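Local coordinates for malonyl CoA-acyl carrier protein transacylase (PDB 3QAT), which probably transfers the malonyl group from malonyl-CoA to the acyl carrier protein, supplying the building block for bacterial fatty acid synthesis, at residues Glu45-Ile50 / Leu119-Gly124. Residues are numbered along the deposited sequence; the frame is centred on the assembly and turned at random.
Sequences EKLSDI and LLRIRG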
loop_
_atom_site.group_PDB
_atom_site.type_symbol
_atom_site.label_atom_id
_atom_site.label_comp_id
_atom_site.label_asym_id
_atom_site.label_seq_id
_atom_site.Cartn_x
_atom_site.Cartn_y
_atom_site.Cartn_z
ATOM N N GLU A 45 -21.625 -1.326 6.887
ATOM C CA GLU A 45 -21.820 -0.401 5.766
ATOM C C GLU A 45 -21.783 -1.178 4.468
ATOM O O GLU A 45 -20.974 -2.094 4.355
ATOM C CB GLU A 45 -20.627 0.586 5.723
ATOM C CG GLU A 45 -20.849 1.801 4.841
ATOM C CD GLU A 45 -19.556 2.531 4.511
ATOM O OE1 GLU A 45 -18.446 2.028 4.806
ATOM O OE2 GLU A 45 -19.665 3.623 3.940
ATOM N N LYS A 46 -22.590 -0.777 3.482
ATOM C CA LYS A 46 -22.477 -1.349 2.141
ATOM C C LYS A 46 -21.325 -0.669 1.365
ATOM O O LYS A 46 -21.526 -0.018 0.327
ATOM C CB LYS A 46 -23.791 -1.226 1.365
ATOM C CG LYS A 46 -24.893 -2.159 1.852
ATOM C CD LYS A 46 -24.597 -3.606 1.420
ATOM C CE LYS A 46 -25.774 -4.552 1.693
ATOM N NZ LYS A 46 -25.528 -5.919 1.100
ATOM N N LEU A 47 -20.104 -0.846 1.864
ATOM C CA LEU A 47 -18.927 -0.330 1.176
ATOM C C LEU A 47 -18.836 -0.902 -0.229
ATOM O O LEU A 47 -18.426 -0.194 -1.167
ATOM C CB LEU A 47 -17.664 -0.680 1.986
ATOM C CG LEU A 47 -16.342 -0.271 1.325
ATOM C CD1 LEU A 47 -16.208 1.273 1.116
ATOM C CD2 LEU A 47 -15.134 -0.845 2.111
ATOM N N SER A 48 -19.229 -2.172 -0.378
ATOM C CA SER A 48 -19.163 -2.817 -1.682
ATOM C C SER A 48 -19.935 -2.054 -2.774
ATOM O O SER A 48 -19.546 -2.085 -3.938
ATOM C CB SER A 48 -19.649 -4.278 -1.587
ATOM O OG SER A 48 -21.020 -4.298 -1.168
ATOM N N ASP A 49 -21.023 -1.358 -2.415
ATOM C CA ASP A 49 -21.748 -0.567 -3.422
ATOM C C ASP A 49 -20.872 0.569 -3.974
ATOM O O ASP A 49 -20.929 0.873 -5.162
ATOM C CB ASP A 49 -23.048 -0.011 -2.854
ATOM C CG ASP A 49 -24.155 -1.061 -2.759
ATOM O OD1 ASP A 49 -24.126 -2.066 -3.499
ATOM O OD2 ASP A 49 -25.091 -0.835 -1.965
ATOM N N ILE A 50 -20.088 1.199 -3.103
ATOM C CA ILE A 50 -19.151 2.249 -3.516
ATOM C C ILE A 50 -18.024 1.639 -4.363
ATOM O O ILE A 50 -17.641 2.186 -5.397
ATOM C CB ILE A 50 -18.584 2.975 -2.279
ATOM C CG1 ILE A 50 -19.696 3.723 -1.531
ATOM C CG2 ILE A 50 -17.416 3.910 -2.660
ATOM C CD1 ILE A 50 -19.275 4.138 -0.086
ATOM N N LEU A 119 -9.365 -2.061 11.085
ATOM C CA LEU A 119 -8.109 -1.322 11.261
ATOM C C LEU A 119 -7.928 -0.322 10.128
ATOM O O LEU A 119 -7.494 0.798 10.380
ATOM C CB LEU A 119 -6.884 -2.260 11.313
ATOM C CG LEU A 119 -6.695 -3.074 12.597
ATOM C CD1 LEU A 119 -5.694 -4.189 12.300
ATOM C CD2 LEU A 119 -6.196 -2.179 13.742
ATOM N N LEU A 120 -8.259 -0.727 8.891
ATOM C CA LEU A 120 -8.070 0.168 7.735
ATOM C C LEU A 120 -9.073 1.309 7.689
ATOM O O LEU A 120 -8.742 2.414 7.278
ATOM C CB LEU A 120 -8.045 -0.616 6.412
ATOM C CG LEU A 120 -6.769 -1.459 6.286
ATOM C CD1 LEU A 120 -6.931 -2.331 5.064
ATOM C CD2 LEU A 120 -5.529 -0.552 6.166
ATOM N N ARG A 121 -10.285 1.061 8.183
ATOM C CA ARG A 121 -11.250 2.135 8.341
ATOM C C ARG A 121 -10.780 3.154 9.413
ATOM O O ARG A 121 -10.839 4.358 9.199
ATOM C CB ARG A 121 -12.639 1.541 8.628
ATOM C CG ARG A 121 -13.715 2.532 9.064
ATOM C CD ARG A 121 -13.931 3.702 8.105
ATOM N NE ARG A 121 -14.221 3.313 6.711
ATOM C CZ ARG A 121 -15.423 2.943 6.258
ATOM N NH1 ARG A 121 -16.459 2.762 7.080
ATOM N NH2 ARG A 121 -15.570 2.714 4.953
ATOM N N ILE A 122 -10.257 2.640 10.528
ATOM C CA ILE A 122 -9.688 3.515 11.579
ATOM C C ILE A 122 -8.521 4.310 10.987
ATOM O O ILE A 122 -8.391 5.531 11.229
ATOM C CB ILE A 122 -9.250 2.665 12.801
ATOM C CG1 ILE A 122 -10.505 2.208 13.555
ATOM C CG2 ILE A 122 -8.311 3.489 13.722
ATOM C CD1 ILE A 122 -10.214 1.039 14.535
ATOM N N ARG A 123 -7.694 3.637 10.187
ATOM C CA ARG A 123 -6.514 4.280 9.627
ATOM C C ARG A 123 -6.918 5.409 8.664
ATOM O O ARG A 123 -6.411 6.534 8.755
ATOM C CB ARG A 123 -5.677 3.221 8.892
ATOM C CG ARG A 123 -4.259 3.668 8.547
ATOM C CD ARG A 123 -3.448 2.452 8.076
ATOM N NE ARG A 123 -2.050 2.772 7.696
ATOM C CZ ARG A 123 -1.674 3.151 6.465
ATOM N NH1 ARG A 123 -2.580 3.339 5.482
ATOM N NH2 ARG A 123 -0.384 3.385 6.202
ATOM N N GLY A 124 -7.856 5.103 7.769
ATOM C CA GLY A 124 -8.331 6.089 6.778
ATOM C C GLY A 124 -9.020 7.261 7.467
ATOM O O GLY A 124 -8.756 8.409 7.142
#
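A salt bridge between Glu-45 and Arg-121 spans the gap between the turn that leads into helix 47-53 and the middle of helix 113-129, within the helical part of the acyl transferase fold. The backbones stay well apart, with the CA atoms of Leu-47 and Arg-121 10.8 Å from each other, so long side chains do the joining.

In the conformer described here, one of two deposited for Glu-45, Arg-121 grips its partner end-on, NH1 and NH2 both donating to the single oxygen OE1 of Glu-45. This oxygen lies in the guanidinium plane, but the carboxylate is turned 71° against that plane, and the two donors therefore meet it differently. NH2 of Arg-121 reaches the syn lone pair of Glu-45 OE1 at 3.0 Å, whereas NH1 of Arg-121, 3.1 Å from the same OE1, meets it from well above the carboxylate plane. Extended beyond CG, the Glu-45 chain carries its carboxylate across to Arg-121, while the arginine bends at chi2 and chi3 (both 55°) to bring its far edge round to OE1. The third nitrogen, NE, donates to Ala-63 O, which helps to fix the rotation of the guanidinium.

Van der Waals contact between the two segments is slight. Leu-47 packs mainly elsewhere, on Val-39 of helix 30-43, and both it and Arg-121 touch Asn-64 of helix 62-82. Across the contact Leu-47 meets the guanidinium at its edge, methyl CD1 lying 4.1 Å from NH2 of Arg-121.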